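Local structure of putative pachytene checkpoint protein 2 (Caenorhabditis elegans, 4XGU) at residues K220-S225 and R275-L280; E253-G258 and T304-L309. The protein is an AAA+ ATPase and protein remodeler that hydrolyses ATP and probably plays a key part in chromosome recombination during meiosis. All blocks are in the same frame, centred on the assembly; numbering follows the deposited sequence.

Contact 1: residues K220-S225 and R275-L280; sequences KWFSES and RAVNAL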
loop_
_atom_site.group_PDB
_atom_site.type_symbol
_atom_site.label_atom_id
_atom_site.label_comp_id
_atom_site.label_asym_id
_atom_site.label_seq_id
_atom_site.Cartn_x
_atom_site.Cartn_y
_atom_site.Cartn_z
ATOM N N LYS B 220 10.770 19.952 -1.731
ATOM C CA LYS B 220 9.319 19.976 -1.917
ATOM C C LYS B 220 8.923 19.839 -3.385
ATOM O O LYS B 220 8.001 19.093 -3.720
ATOM C CB LYS B 220 8.726 21.261 -1.336
ATOM C CG LYS B 220 8.290 21.136 0.117
ATOM C CD LYS B 220 7.107 20.185 0.265
ATOM C CE LYS B 220 5.773 20.923 0.248
ATOM N NZ LYS B 220 5.520 21.650 -1.028
ATOM N N TRP B 221 9.622 20.563 -4.254
ATOM C CA TRP B 221 9.413 20.442 -5.692
ATOM C C TRP B 221 9.926 19.090 -6.183
ATOM O O TRP B 221 9.430 18.542 -7.170
ATOM C CB TRP B 221 10.111 21.580 -6.438
ATOM N N PHE B 222 10.923 18.563 -5.479
ATOM C CA PHE B 222 11.482 17.249 -5.777
ATOM C C PHE B 222 10.531 16.147 -5.322
ATOM O O PHE B 222 10.396 15.119 -5.986
ATOM C CB PHE B 222 12.849 17.090 -5.108
ATOM C CG PHE B 222 13.468 15.739 -5.294
ATOM C CD1 PHE B 222 14.222 15.459 -6.420
ATOM C CD2 PHE B 222 13.309 14.754 -4.334
ATOM C CE1 PHE B 222 14.796 14.219 -6.590
ATOM C CE2 PHE B 222 13.880 13.513 -4.497
ATOM C CZ PHE B 222 14.625 13.244 -5.626
ATOM N N SER B 223 9.878 16.364 -4.183
ATOM C CA SER B 223 8.862 15.439 -3.694
ATOM C C SER B 223 7.656 15.457 -4.634
ATOM O O SER B 223 7.090 14.412 -4.958
ATOM C CB SER B 223 8.446 15.799 -2.263
ATOM O OG SER B 223 9.548 15.698 -1.372
ATOM N N GLU B 224 7.281 16.657 -5.075
ATOM C CA GLU B 224 6.280 16.818 -6.128
ATOM C C GLU B 224 6.764 16.150 -7.412
ATOM O O GLU B 224 5.959 15.665 -8.212
ATOM C CB GLU B 224 5.995 18.299 -6.389
ATOM C CG GLU B 224 4.930 18.555 -7.454
ATOM C CD GLU B 224 5.313 19.669 -8.413
ATOM O OE1 GLU B 224 6.049 19.391 -9.383
ATOM O OE2 GLU B 224 4.890 20.822 -8.192
ATOM N N SER B 225 8.087 16.157 -7.587
ATOM C CA SER B 225 8.799 15.599 -8.748
ATOM C C SER B 225 8.745 16.521 -9.966
ATOM O O SER B 225 7.768 17.237 -10.186
ATOM C CB SER B 225 8.262 14.216 -9.130
ATOM O OG SER B 225 8.204 13.357 -8.006
ATOM N N ARG B 275 9.654 9.064 -8.316
ATOM C CA ARG B 275 10.173 8.852 -9.660
ATOM C C ARG B 275 11.432 9.682 -9.882
ATOM O O ARG B 275 12.289 9.324 -10.691
ATOM C CB ARG B 275 9.115 9.206 -10.707
ATOM N N ALA B 276 11.542 10.785 -9.148
ATOM C CA ALA B 276 12.649 11.722 -9.310
ATOM C C ALA B 276 13.917 11.264 -8.589
ATOM O O ALA B 276 15.025 11.602 -9.006
ATOM C CB ALA B 276 12.241 13.106 -8.821
ATOM N N VAL B 277 13.758 10.500 -7.511
ATOM C CA VAL B 277 14.911 10.025 -6.752
ATOM C C VAL B 277 15.680 8.989 -7.564
ATOM O O VAL B 277 16.869 8.767 -7.338
ATOM C CB VAL B 277 14.499 9.430 -5.381
ATOM C CG1 VAL B 277 13.218 10.082 -4.882
ATOM C CG2 VAL B 277 14.330 7.918 -5.461
ATOM N N ASN B 278 14.996 8.362 -8.517
ATOM C CA ASN B 278 15.648 7.454 -9.448
ATOM C C ASN B 278 16.408 8.253 -10.493
ATOM O O ASN B 278 17.523 7.899 -10.875
ATOM C CB ASN B 278 14.628 6.530 -10.118
ATOM C CG ASN B 278 15.249 5.666 -11.201
ATOM O OD1 ASN B 278 15.870 4.641 -10.915
ATOM N ND2 ASN B 278 15.081 6.076 -12.454
ATOM N N ALA B 279 15.790 9.338 -10.949
ATOM C CA ALA B 279 16.439 10.251 -11.880
ATOM C C ALA B 279 17.638 10.902 -11.206
ATOM O O ALA B 279 18.699 11.040 -11.812
ATOM C CB ALA B 279 15.460 11.306 -12.369
ATOM N N LEU B 280 17.459 11.288 -9.947
ATOM C CA LEU B 280 18.527 11.905 -9.171
ATOM C C LEU B 280 19.734 10.977 -9.071
ATOM O O LEU B 280 20.858 11.373 -9.383
ATOM C CB LEU B 280 18.031 12.275 -7.772
ATOM C CG LEU B 280 19.065 12.941 -6.861
ATOM C CD1 LEU B 280 19.310 14.382 -7.287
ATOM C CD2 LEU B 280 18.639 12.864 -5.402
#

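Contact 2: residues E253-G258 and T304-L309; sequences EVESLG and TLDKAL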
loop_
_atom_site.group_PDB
_atom_site.type_symbol
_atom_site.label_atom_id
_atom_site.label_comp_id
_atom_site.label_asym_id
_atom_site.label_seq_id
_atom_site.Cartn_x
_atom_site.Cartn_y
_atom_site.Cartn_z
ATOM N N GLU B 253 20.395 18.054 3.155
ATOM C CA GLU B 253 19.172 17.367 3.577
ATOM C C GLU B 253 18.780 16.257 2.612
ATOM O O GLU B 253 17.647 16.218 2.132
ATOM C CB GLU B 253 18.017 18.362 3.714
ATOM C CG GLU B 253 18.059 19.199 4.978
ATOM C CD GLU B 253 16.731 19.200 5.717
ATOM O OE1 GLU B 253 15.689 18.935 5.076
ATOM O OE2 GLU B 253 16.730 19.455 6.941
ATOM N N VAL B 254 19.723 15.362 2.333
ATOM C CA VAL B 254 19.553 14.344 1.300
ATOM C C VAL B 254 18.290 13.507 1.488
ATOM O O VAL B 254 17.605 13.172 0.520
ATOM C CB VAL B 254 20.770 13.400 1.251
ATOM C CG1 VAL B 254 20.576 12.338 0.190
ATOM C CG2 VAL B 254 22.034 14.187 0.974
ATOM N N GLU B 255 17.968 13.187 2.733
ATOM C CA GLU B 255 16.830 12.323 3.003
ATOM C C GLU B 255 15.502 13.068 2.918
ATOM O O GLU B 255 14.437 12.447 2.906
ATOM C CB GLU B 255 16.988 11.661 4.367
ATOM C CG GLU B 255 18.233 10.798 4.456
ATOM C CD GLU B 255 18.242 9.914 5.682
ATOM O OE1 GLU B 255 19.183 10.031 6.498
ATOM O OE2 GLU B 255 17.309 9.098 5.834
ATOM N N SER B 256 15.562 14.394 2.850
ATOM C CA SER B 256 14.365 15.177 2.571
ATOM C C SER B 256 14.001 14.969 1.106
ATOM O O SER B 256 12.829 15.020 0.728
ATOM C CB SER B 256 14.580 16.660 2.876
ATOM O OG SER B 256 15.450 17.256 1.931
ATOM N N LEU B 257 15.023 14.729 0.290
ATOM C CA LEU B 257 14.832 14.329 -1.099
ATOM C C LEU B 257 14.405 12.866 -1.165
ATOM O O LEU B 257 13.301 12.546 -1.608
ATOM C CB LEU B 257 16.116 14.542 -1.907
ATOM C CG LEU B 257 16.671 15.966 -1.976
ATOM C CD1 LEU B 257 18.094 15.965 -2.515
ATOM C CD2 LEU B 257 15.781 16.841 -2.835
ATOM N N GLY B 258 15.290 11.983 -0.712
ATOM C CA GLY B 258 15.016 10.557 -0.692
ATOM C C GLY B 258 14.788 10.032 0.713
ATOM O O GLY B 258 14.508 8.850 0.911
ATOM N N THR B 304 18.923 6.155 9.907
ATOM C CA THR B 304 17.963 5.661 8.918
ATOM C C THR B 304 18.465 6.012 7.522
ATOM O O THR B 304 17.704 6.432 6.649
ATOM C CB THR B 304 16.548 6.235 9.139
ATOM O OG1 THR B 304 16.285 6.335 10.543
ATOM C CG2 THR B 304 15.491 5.333 8.502
ATOM N N LEU B 305 19.767 5.829 7.331
ATOM C CA LEU B 305 20.437 6.169 6.084
ATOM C C LEU B 305 19.938 5.332 4.915
ATOM O O LEU B 305 19.735 4.125 5.046
ATOM C CB LEU B 305 21.945 5.989 6.242
ATOM C CG LEU B 305 22.820 7.200 5.935
ATOM C CD1 LEU B 305 24.271 6.882 6.255
ATOM C CD2 LEU B 305 22.657 7.612 4.481
ATOM N N ASP B 306 19.745 5.979 3.769
ATOM C CA ASP B 306 19.324 5.275 2.563
ATOM C C ASP B 306 20.441 4.357 2.070
ATOM O O ASP B 306 21.563 4.800 1.829
ATOM C CB ASP B 306 18.918 6.266 1.467
ATOM C CG ASP B 306 17.673 7.066 1.828
ATOM O OD1 ASP B 306 16.944 6.657 2.758
ATOM O OD2 ASP B 306 17.417 8.102 1.175
ATOM N N LYS B 307 20.117 3.074 1.934
ATOM C CA LYS B 307 21.074 2.052 1.517
ATOM C C LYS B 307 21.730 2.386 0.180
ATOM O O LYS B 307 22.908 2.097 -0.035
ATOM C CB LYS B 307 20.381 0.689 1.429
ATOM C CG LYS B 307 21.273 -0.454 0.968
ATOM C CD LYS B 307 21.631 -1.375 2.122
ATOM C CE LYS B 307 22.374 -2.607 1.629
ATOM N NZ LYS B 307 22.644 -3.573 2.730
ATOM N N ALA B 308 20.960 3.003 -0.710
ATOM C CA ALA B 308 21.440 3.343 -2.044
ATOM C C ALA B 308 22.602 4.323 -1.996
ATOM O O ALA B 308 23.493 4.285 -2.845
ATOM C CB ALA B 308 20.308 3.916 -2.876
ATOM N N LEU B 309 22.594 5.200 -0.999
ATOM C CA LEU B 309 23.606 6.244 -0.904
ATOM C C LEU B 309 24.871 5.740 -0.214
ATOM O O LEU B 309 25.982 6.116 -0.588
ATOM C CB LEU B 309 23.049 7.459 -0.163
ATOM C CG LEU B 309 23.663 8.795 -0.582
ATOM C CD1 LEU B 309 23.343 9.097 -2.038
ATOM C CD2 LEU B 309 23.170 9.909 0.314
#

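Contact 1: residues K220-S225 and R275-L280
The ring of F222 is driven into helix 275-280 rim first, with its CZ 3.4 Å from V277 CA, which sits at the ring edge near its plane. CG, anti to the backbone N (chi1 177°), starts the ring off the flank of its own helix so that it can reach V277. V277 crosses the phenylalanine side chain at about a right angle, bringing CG1 to 3.5 Å from F222 CE2. On the other flank of CZ, F222 CE1 meets A276 CB at 3.6 Å. L280 adds a looser touch one turn further on, where its CD2 is 4.0 Å from F222 CZ. The axes of the short helical segments 220-224 and 275-280 come within 9.4 Å, at 109° between their N-to-C directions. Helix 217-224, which follows strand 206-212 in the RecA-like AAA+ core, sits where the first pore loop region is expected in this family, and the modelled part of W221, which stops at CB, packs on I274 of a second subunit. V229 of helix 228-241 touches both F222 and L280. No hydrogen bond links residues 220-225 to 275-280. S225, where the chain leaves helix 217-224 with positive phi, turns toward the other segment and sets its OG 4.1 Å from A276 CB.

Contact 2: residues E253-G258 and T304-L309
V254 and L309 supply the apolar part of this contact, reaching toward each other tip to tip until V254 CG1 is 3.6 Å from L309 CD2. With CG1 anti to the valine backbone N (chi1 179°), it is this branch that meets the leucine. L309 also lies against L176 of strand 174-178.

The polar part is a meeting of acceptors, and no hydrogen bond crosses between the segments. E255 runs extended beyond CG and puts OE2 2.8 Å from T304 O, with OE1 4.1 Å from L305 CA. So close an approach of carboxylate and carbonyl oxygen would probably be unfavourable, unless the acid were protonated. D306 makes a second such pair, its OD2 3.0 Å from G258 O. The two acids also face each other, with E255 OE2 3.9 Å from D306 OD1, a proximity of like charges that may raise the pKa of either. In place of E255, an alanine would keep CB but lose the rest of the chain, and would probably open a gap beside the T304-L305 backbone.

Backbone bonds shape each side locally: G258 N bonds to V254 O in the weakly bonded turn 254-257, and L309 N bonds to D306 O, D306 standing at the N-cap position of helix 307-312 without a capping bond from its side chain.

E253, just ahead of the turn, hydrogen-bonds through OE2 to N300 ND2. E253 is probably the Walker B glutamate and N300 the sensor 1 residue, as in other AAA+ ATPases, so the contact lies where the chain emerges from these two elements of the nucleotide site, with the side chain of V254 about 10 Å from the bound ADP.

Contacts 1 and 2 lie with their centres 12 Å apart, both within the AAA+ ATPase core of one chain. Their segments alternate along the sequence: 220-225, 253-258, 275-280, then 304-309, with residues 259-273 unmodelled between the second and third. Contact 1 pairs helices 217-224 and 275-288, whereas contact 2 joins the residues that follow the C-terminal ends of the neighbouring parallel strands 245-251 and 293-299. The two touch directly, F222 CE2 coming 3.1 Å from L257 O. The helix carrying the probable pore loop region therefore rests against the turn that follows the probable Walker B strand, 245-251, an arrangement consistent with coupling between the nucleotide site and the pore.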